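Pyrrolidone-carboxylate peptidase (Pyrococcus furiosus, PDB 1X10) removes pyroglutamyl (5-oxoproline) groups from the N-terminus of peptides, acting as a cysteine peptidase of the C15 family in a homotetramer. Local coordinates at residues 21-26 and 189-193; 77-81 and 117-121; 142-146 and 163-167. The protein carries 3 engineered substitutions. All blocks are in the same frame, centred on the assembly; numbering follows the deposited sequence.

Contact 1 of 3, residues 21-26 and 189-193; sequences RIAKDL and YEMAL. Engineered in segment 189-193: Ala192 (natural residue Glu).
The guanidinium of Arg21 lies flat over one face of the Tyr189 ring, its CZ 3.8 Å from the ring centroid and the two planes only 19° apart, a stacked cation-pi pair. NH2 is shifted toward the rim and comes to 3.4 Å from Tyr189 CD2, while Ile22 CG1 meets Tyr189 CE1 obliquely at 3.6 Å. At the edge, near the ring plane, stands the carboxylate of Asp25. The phenol makes the one polar bond of the contact, Tyr189 OH donating to Asp25 OD1 over 2.6 Å; OD1 is met from above the carboxylate plane, 43° out of it. Stack and bond together pin both the ring and its hydroxyl. A bend at chi3 turns the end of the Arg21 chain so that its head can lie along the ring. Below this polar rim the contact becomes apolar. Leu193 CD1 sits 3.9 Å from Ile22 CG2 and 3.7 Å from Leu26 CG, and Ile22 CD1 reaches Ala192 CB at 4.2 Å. Ala192 is engineered; the natural residue is a glutamate, buried without an ion pair and favourable to conformational stability. The axes of the two short helical segments come within 10.7 Å and cross at -62°. Leu26 continues the packing along helix 189-206 on Val196, Ile200 and the side chain of Lys197, Ile22 also touches Val196, and the Tyr189 side chain leans on Ile170. Met191 instead packs on Pro171 of the second subunit, so helix 189-206 joins helix 18-26 within the chain and also meets a neighbouring copy.

Contact 2 of 3, residues 77-81 and 117-121; sequences SIERI and IKKIM
Arg80 NH2 and Lys118 NZ approach to 3.7 Å because both hold the carboxylate of Asp100 of the third subunit, Arg80 at OD1 and Lys118 at OD2; NH2 also forms a salt bridge to Asp87 of that subunit. The ammonium stands at the edge of the guanidinium, near its plane, and a bent lysine chain brings it there. Inward, the contact is apolar. Ile78 CG2 presses on Ile117 CG2 at 3.5 Å, tighter than usual for two methyls, and Ile78 CD1 lies 3.5 Å from Ile120 CG2 and 4.0 Å from Met121 CB. Ile117 has its CG1 branch between the backbone N and the carbonyl carbon (chi1 68°), a crowded position that leaves CG2 facing Ile78 and CD1 passing Arg80 CG at 4.1 Å. Replacing Ile78 by an alanine would probably open a gap beneath Ile117 and Ile120 and leave the helix poorly seated on the strand. The segments run almost antiparallel, at 172°. Side chains of the strand alternate: Ile78 meets the helix, whereas Glu79, an active-site residue salt-bridged to Arg73, points away from it. This is the helix-on-sheet layering of an alpha/beta fold, with a catalytic residue on the far face.

Contact 3 of 3, residues 142-146 and 163-167; sequences SNYVM and GFIHV. Engineered in segment 142-146: Ser142 (natural residue Cys).
Ser142 and His166 belong to the catalytic triad of this C15 peptidase, and Ser142 OG donates a hydrogen bond to His166 NE2 at 2.9 Å. Ser142 is engineered in place of the natural cysteine, so the bond describes the substituted enzyme. The donor is tilted 28° out of the imidazole plane, although it arrives at the ring's edge. At its other nitrogen, His166 ND1 is hydrogen-bonded to Glu79 OE1, the third member, so the imidazole is held at both nitrogens, which is likely to restrict its rotation. This end of the contact is the more accessible one, Ser142 remaining partly exposed, though His166 itself is buried. By contrast, the tighter part of the contact, Val145 and Met146 against Phe164, is buried throughout. With CG anti to the backbone N (chi1 -176°) and an extended chain beyond it, Met146 passes obliquely across the base of the phenylalanine, SD 3.7 Å from Phe164 CB. Val145 CG2 comes to the ring's edge, near its plane, 3.6 Å from Phe164 CE2. Phe8 of strand 2-8 touches Ser142, Val145 and Phe164, joining helix 141-156 to the central sheet on its active-site face. Phe164 also links the packed and catalytic halves: its CZ lies 3.3 Å from Ser142 OG, and its CE1 rests 3.4 Å above the centre of the His166 ring.

Overall arrangement
Contacts 2 and 3, their centres 11 Å apart, share the active site across neighbouring antiparallel strands 76-83 and 161-167: Glu79 OE1 and His166 ND1 join them at 2.7 Å, and Ser77 O probably accepts a backbone hydrogen bond from His166 N at 2.8 Å. Met146 CE also packs on Glu79 O at 3.6 Å. Contact 1 encloses both along the chain. It touches contact 3, 15 Å away between centres, where Ala192 CB meets Val167 CG1 at 4.1 Å, and the Ala192 side chain lies about 10 Å from that of His166. Contacts 1 and 2 do not touch, their nearest atoms about 9 Å apart, but helix 189-206 bridges them, its Ala199 and Val202 packing on Ile120.

Contact 1 of 3, residues 21-26 and 189-193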
loop_
_atom_site.group_PDB
_atom_site.type_symbol
_atom_site.label_atom_id
_atom_site.label_comp_id
_atom_site.label_asym_id
_atom_site.label_seq_id
_atom_site.Cartn_x
_atom_site.Cartn_y
_atom_site.Cartn_z
ATOM N N ARG A 21 -16.909 15.033 15.330
ATOM C CA ARG A 21 -18.343 14.913 15.071
ATOM C C ARG A 21 -18.933 13.730 15.827
ATOM O O ARG A 21 -20.042 13.808 16.347
ATOM C CB ARG A 21 -18.610 14.716 13.580
ATOM C CG ARG A 21 -18.609 15.984 12.761
ATOM C CD ARG A 21 -18.880 15.666 11.295
ATOM N NE ARG A 21 -20.199 15.071 11.084
ATOM C CZ ARG A 21 -20.622 14.600 9.912
ATOM N NH1 ARG A 21 -19.827 14.652 8.852
ATOM N NH2 ARG A 21 -21.841 14.086 9.790
ATOM N N ILE A 22 -18.194 12.625 15.866
ATOM C CA ILE A 22 -18.655 11.435 16.572
ATOM C C ILE A 22 -18.917 11.766 18.038
ATOM O O ILE A 22 -19.965 11.423 18.590
ATOM C CB ILE A 22 -17.615 10.292 16.488
ATOM C CG1 ILE A 22 -17.528 9.777 15.048
ATOM C CG2 ILE A 22 -18.010 9.161 17.424
ATOM C CD1 ILE A 22 -16.503 8.672 14.837
ATOM N N ALA A 23 -17.959 12.440 18.667
ATOM C CA ALA A 23 -18.096 12.814 20.071
ATOM C C ALA A 23 -19.333 13.687 20.279
ATOM O O ALA A 23 -20.122 13.453 21.193
ATOM C CB ALA A 23 -16.847 13.554 20.539
ATOM N N LYS A 24 -19.496 14.697 19.430
ATOM C CA LYS A 24 -20.640 15.592 19.541
ATOM C C LYS A 24 -21.968 14.895 19.256
ATOM O O LYS A 24 -22.976 15.194 19.894
ATOM C CB LYS A 24 -20.469 16.787 18.606
ATOM C CG LYS A 24 -19.342 17.717 19.014
ATOM C CD LYS A 24 -19.273 18.931 18.098
ATOM C CE LYS A 24 -18.182 19.891 18.538
ATOM N NZ LYS A 24 -18.070 21.055 17.606
ATOM N N ASP A 25 -21.968 13.969 18.303
ATOM C CA ASP A 25 -23.178 13.231 17.950
ATOM C C ASP A 25 -23.598 12.264 19.050
ATOM O O ASP A 25 -24.792 12.027 19.259
ATOM C CB ASP A 25 -22.969 12.448 16.648
ATOM C CG ASP A 25 -23.169 13.308 15.404
ATOM O OD1 ASP A 25 -22.878 12.831 14.291
ATOM O OD2 ASP A 25 -23.622 14.457 15.539
ATOM N N LEU A 26 -22.620 11.706 19.755
ATOM C CA LEU A 26 -22.919 10.750 20.810
ATOM C C LEU A 26 -23.170 11.400 22.170
ATOM O O LEU A 26 -23.716 10.776 23.074
ATOM C CB LEU A 26 -21.792 9.722 20.917
ATOM C CG LEU A 26 -21.620 8.810 19.699
ATOM C CD1 LEU A 26 -20.416 7.890 19.899
ATOM C CD2 LEU A 26 -22.889 7.984 19.497
ATOM N N TYR A 189 -18.792 8.170 7.316
ATOM C CA TYR A 189 -18.949 8.718 8.652
ATOM C C TYR A 189 -19.986 7.890 9.412
ATOM O O TYR A 189 -19.818 7.594 10.598
ATOM C CB TYR A 189 -19.426 10.170 8.595
ATOM C CG TYR A 189 -19.732 10.705 9.968
ATOM C CD1 TYR A 189 -18.703 11.021 10.854
ATOM C CD2 TYR A 189 -21.048 10.792 10.426
ATOM C CE1 TYR A 189 -18.972 11.399 12.166
ATOM C CE2 TYR A 189 -21.330 11.169 11.739
ATOM C CZ TYR A 189 -20.288 11.466 12.604
ATOM O OH TYR A 189 -20.560 11.792 13.910
ATOM N N GLU A 190 -21.057 7.518 8.715
ATOM C CA GLU A 190 -22.126 6.732 9.319
ATOM C C GLU A 190 -21.629 5.410 9.899
ATOM O O GLU A 190 -22.039 5.009 10.990
ATOM C CB GLU A 190 -23.242 6.470 8.296
ATOM C CG GLU A 190 -24.034 7.719 7.913
ATOM C CD GLU A 190 -23.277 8.639 6.967
ATOM O OE1 GLU A 190 -23.660 9.822 6.867
ATOM O OE2 GLU A 190 -22.315 8.182 6.317
ATOM N N MET A 191 -20.740 4.732 9.177
ATOM C CA MET A 191 -20.215 3.462 9.659
ATOM C C MET A 191 -19.263 3.658 10.836
ATOM O O MET A 191 -19.253 2.859 11.769
ATOM C CB MET A 191 -19.497 2.704 8.541
ATOM C CG MET A 191 -18.950 1.361 9.002
ATOM S SD MET A 191 -18.361 0.312 7.681
ATOM C CE MET A 191 -19.933 -0.382 7.089
ATOM N N ALA A 192 -18.460 4.718 10.786
ATOM C CA ALA A 192 -17.522 5.005 11.867
ATOM C C ALA A 192 -18.307 5.298 13.148
ATOM O O ALA A 192 -17.964 4.814 14.231
ATOM C CB ALA A 192 -16.645 6.209 11.498
ATOM N N LEU A 193 -19.364 6.091 13.015
ATOM C CA LEU A 193 -20.197 6.447 14.158
ATOM C C LEU A 193 -20.853 5.204 14.746
ATOM O O LEU A 193 -20.841 5.002 15.963
ATOM C CB LEU A 193 -21.268 7.458 13.736
ATOM C CG LEU A 193 -22.313 7.867 14.781
ATOM C CD1 LEU A 193 -21.632 8.518 15.986
ATOM C CD2 LEU A 193 -23.311 8.834 14.146
#

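Contact 2 of 3, residues 77-81 and 117-121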
loop_
_atom_site.group_PDB
_atom_site.type_symbol
_atom_site.label_atom_id
_atom_site.label_comp_id
_atom_site.label_asym_id
_atom_site.label_seq_id
_atom_site.Cartn_x
_atom_site.Cartn_y
_atom_site.Cartn_z
ATOM N N SER A 77 -10.144 0.192 13.727
ATOM C CA SER A 77 -9.118 -0.523 14.459
ATOM C C SER A 77 -9.266 -0.279 15.950
ATOM O O SER A 77 -9.455 0.854 16.396
ATOM C CB SER A 77 -7.710 -0.131 13.980
ATOM O OG SER A 77 -7.503 1.268 14.009
ATOM N N ILE A 78 -9.195 -1.364 16.707
ATOM C CA ILE A 78 -9.323 -1.321 18.158
ATOM C C ILE A 78 -7.930 -1.535 18.742
ATOM O O ILE A 78 -7.303 -2.570 18.506
ATOM C CB ILE A 78 -10.282 -2.425 18.632
ATOM C CG1 ILE A 78 -11.612 -2.298 17.871
ATOM C CG2 ILE A 78 -10.516 -2.304 20.133
ATOM C CD1 ILE A 78 -12.459 -3.574 17.861
ATOM N N GLU A 79 -7.450 -0.543 19.488
ATOM C CA GLU A 79 -6.114 -0.587 20.073
ATOM C C GLU A 79 -5.970 -1.557 21.242
ATOM O O GLU A 79 -6.718 -1.514 22.218
ATOM C CB GLU A 79 -5.691 0.823 20.504
ATOM C CG GLU A 79 -5.737 1.857 19.377
ATOM C CD GLU A 79 -4.792 1.525 18.228
ATOM O OE1 GLU A 79 -4.946 2.122 17.135
ATOM O OE2 GLU A 79 -3.892 0.676 18.412
ATOM N N ARG A 80 -4.983 -2.430 21.126
ATOM C CA ARG A 80 -4.717 -3.426 22.149
ATOM C C ARG A 80 -3.860 -2.892 23.286
ATOM O O ARG A 80 -4.045 -3.269 24.446
ATOM C CB ARG A 80 -4.004 -4.621 21.517
ATOM C CG ARG A 80 -3.682 -5.760 22.470
ATOM C CD ARG A 80 -3.067 -6.923 21.700
ATOM N NE ARG A 80 -3.830 -8.148 21.909
ATOM C CZ ARG A 80 -4.261 -8.941 20.938
ATOM N NH1 ARG A 80 -4.007 -8.649 19.672
ATOM N NH2 ARG A 80 -4.947 -10.029 21.240
ATOM N N ILE A 81 -2.944 -1.989 22.956
ATOM C CA ILE A 81 -2.015 -1.487 23.959
ATOM C C ILE A 81 -1.621 -0.009 23.865
ATOM O O ILE A 81 -1.489 0.555 22.772
ATOM C CB ILE A 81 -0.736 -2.352 23.906
ATOM C CG1 ILE A 81 0.213 -2.008 25.055
ATOM C CG2 ILE A 81 -0.039 -2.143 22.572
ATOM C CD1 ILE A 81 1.452 -2.899 25.074
ATOM N N ILE A 117 -12.030 -5.935 23.669
ATOM C CA ILE A 117 -11.678 -5.757 22.265
ATOM C C ILE A 117 -12.044 -6.876 21.300
ATOM O O ILE A 117 -12.494 -6.597 20.190
ATOM C CB ILE A 117 -10.177 -5.400 22.101
ATOM C CG1 ILE A 117 -9.285 -6.577 22.487
ATOM C CG2 ILE A 117 -9.841 -4.189 22.974
ATOM C CD1 ILE A 117 -7.792 -6.285 22.268
ATOM N N LYS A 118 -11.866 -8.132 21.699
ATOM C CA LYS A 118 -12.218 -9.231 20.801
ATOM C C LYS A 118 -13.733 -9.319 20.585
ATOM O O LYS A 118 -14.188 -9.575 19.470
ATOM C CB LYS A 118 -11.672 -10.563 21.331
ATOM C CG LYS A 118 -10.150 -10.717 21.188
ATOM C CD LYS A 118 -9.716 -10.576 19.721
ATOM C CE LYS A 118 -8.198 -10.678 19.537
ATOM N NZ LYS A 118 -7.662 -12.045 19.785
ATOM N N LYS A 119 -14.512 -9.106 21.643
ATOM C CA LYS A 119 -15.967 -9.148 21.515
ATOM C C LYS A 119 -16.460 -7.981 20.659
ATOM O O LYS A 119 -17.404 -8.123 19.878
ATOM C CB LYS A 119 -16.634 -9.100 22.890
ATOM C CG LYS A 119 -16.454 -10.369 23.705
ATOM C CD LYS A 119 -17.240 -10.301 24.998
ATOM C CE LYS A 119 -17.161 -11.614 25.764
ATOM N NZ LYS A 119 -17.906 -11.543 27.051
ATOM N N ILE A 120 -15.826 -6.824 20.813
ATOM C CA ILE A 120 -16.200 -5.656 20.030
ATOM C C ILE A 120 -15.929 -5.948 18.550
ATOM O O ILE A 120 -16.786 -5.722 17.699
ATOM C CB ILE A 120 -15.399 -4.409 20.483
ATOM C CG1 ILE A 120 -15.854 -3.994 21.883
ATOM C CG2 ILE A 120 -15.584 -3.269 19.497
ATOM C CD1 ILE A 120 -15.037 -2.869 22.497
ATOM N N MET A 121 -14.742 -6.465 18.248
ATOM C CA MET A 121 -14.393 -6.778 16.866
ATOM C C MET A 121 -15.391 -7.772 16.273
ATOM O O MET A 121 -15.818 -7.638 15.125
ATOM C CB MET A 121 -12.976 -7.359 16.791
ATOM C CG MET A 121 -12.566 -7.801 15.384
ATOM S SD MET A 121 -10.819 -8.309 15.218
ATOM C CE MET A 121 -10.905 -10.013 15.815
#

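Contact 3 of 3, residues 142-146 and 163-167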
loop_
_atom_site.group_PDB
_atom_site.type_symbol
_atom_site.label_atom_id
_atom_site.label_comp_id
_atom_site.label_asym_id
_atom_site.label_seq_id
_atom_site.Cartn_x
_atom_site.Cartn_y
_atom_site.Cartn_z
ATOM N N SER A 142 -3.102 10.202 20.100
ATOM C CA SER A 142 -4.048 9.122 20.369
ATOM C C SER A 142 -3.492 8.215 21.463
ATOM O O SER A 142 -4.185 7.914 22.433
ATOM C CB SER A 142 -4.314 8.309 19.103
ATOM O OG SER A 142 -5.024 9.092 18.155
ATOM N N ASN A 143 -2.240 7.789 21.307
ATOM C CA ASN A 143 -1.595 6.921 22.289
ATOM C C ASN A 143 -1.454 7.636 23.632
ATOM O O ASN A 143 -1.596 7.030 24.695
ATOM C CB ASN A 143 -0.210 6.503 21.789
ATOM C CG ASN A 143 0.551 5.690 22.805
ATOM O OD1 ASN A 143 0.263 4.512 23.020
ATOM N ND2 ASN A 143 1.531 6.322 23.451
ATOM N N TYR A 144 -1.166 8.929 23.560
ATOM C CA TYR A 144 -0.991 9.786 24.730
ATOM C C TYR A 144 -2.249 9.727 25.605
ATOM O O TYR A 144 -2.175 9.433 26.800
ATOM C CB TYR A 144 -0.728 11.215 24.243
ATOM C CG TYR A 144 -0.511 12.279 25.299
ATOM C CD1 TYR A 144 0.675 12.341 26.036
ATOM C CD2 TYR A 144 -1.457 13.287 25.490
ATOM C CE1 TYR A 144 0.914 13.398 26.932
ATOM C CE2 TYR A 144 -1.229 14.336 26.374
ATOM C CZ TYR A 144 -0.044 14.389 27.086
ATOM O OH TYR A 144 0.180 15.457 27.920
ATOM N N VAL A 145 -3.407 9.990 25.007
ATOM C CA VAL A 145 -4.655 9.953 25.761
ATOM C C VAL A 145 -5.018 8.524 26.174
ATOM O O VAL A 145 -5.514 8.299 27.279
ATOM C CB VAL A 145 -5.821 10.567 24.952
ATOM C CG1 VAL A 145 -5.578 12.055 24.745
ATOM C CG2 VAL A 145 -5.954 9.866 23.619
ATOM N N MET A 146 -4.765 7.558 25.295
ATOM C CA MET A 146 -5.067 6.169 25.624
ATOM C C MET A 146 -4.304 5.740 26.877
ATOM O O MET A 146 -4.869 5.109 27.775
ATOM C CB MET A 146 -4.694 5.245 24.460
ATOM C CG MET A 146 -5.068 3.782 24.702
ATOM S SD MET A 146 -4.457 2.675 23.407
ATOM C CE MET A 146 -5.033 1.083 24.059
ATOM N N GLY A 163 -10.265 2.277 26.658
ATOM C CA GLY A 163 -9.651 1.813 25.435
ATOM C C GLY A 163 -9.687 2.869 24.359
ATOM O O GLY A 163 -10.246 3.953 24.559
ATOM N N PHE A 164 -9.100 2.540 23.213
ATOM C CA PHE A 164 -9.036 3.462 22.098
ATOM C C PHE A 164 -9.452 2.825 20.774
ATOM O O PHE A 164 -9.130 1.669 20.490
ATOM C CB PHE A 164 -7.611 4.011 21.976
ATOM C CG PHE A 164 -7.529 5.282 21.203
ATOM C CD1 PHE A 164 -7.671 5.284 19.821
ATOM C CD2 PHE A 164 -7.392 6.496 21.861
ATOM C CE1 PHE A 164 -7.685 6.479 19.109
ATOM C CE2 PHE A 164 -7.407 7.694 21.155
ATOM C CZ PHE A 164 -7.554 7.686 19.782
ATOM N N ILE A 165 -10.168 3.597 19.966
ATOM C CA ILE A 165 -10.622 3.139 18.660
ATOM C C ILE A 165 -10.220 4.155 17.601
ATOM O O ILE A 165 -10.491 5.346 17.741
ATOM C CB ILE A 165 -12.157 2.982 18.625
ATOM C CG1 ILE A 165 -12.577 1.845 19.558
ATOM C CG2 ILE A 165 -12.630 2.714 17.194
ATOM C CD1 ILE A 165 -14.084 1.669 19.662
ATOM N N HIS A 166 -9.552 3.689 16.552
ATOM C CA HIS A 166 -9.147 4.579 15.471
ATOM C C HIS A 166 -10.070 4.365 14.277
ATOM O O HIS A 166 -10.455 3.232 13.978
ATOM C CB HIS A 166 -7.699 4.297 15.047
ATOM C CG HIS A 166 -6.684 5.147 15.747
ATOM N ND1 HIS A 166 -5.758 4.630 16.625
ATOM C CD2 HIS A 166 -6.441 6.479 15.686
ATOM C CE1 HIS A 166 -4.984 5.603 17.073
ATOM N NE2 HIS A 166 -5.377 6.736 16.518
ATOM N N VAL A 167 -10.422 5.453 13.596
ATOM C CA VAL A 167 -11.280 5.361 12.425
ATOM C C VAL A 167 -10.521 5.883 11.211
ATOM O O VAL A 167 -9.629 6.719 11.337
ATOM C CB VAL A 167 -12.585 6.190 12.588
ATOM C CG1 VAL A 167 -13.310 5.772 13.870
ATOM C CG2 VAL A 167 -12.273 7.687 12.597
#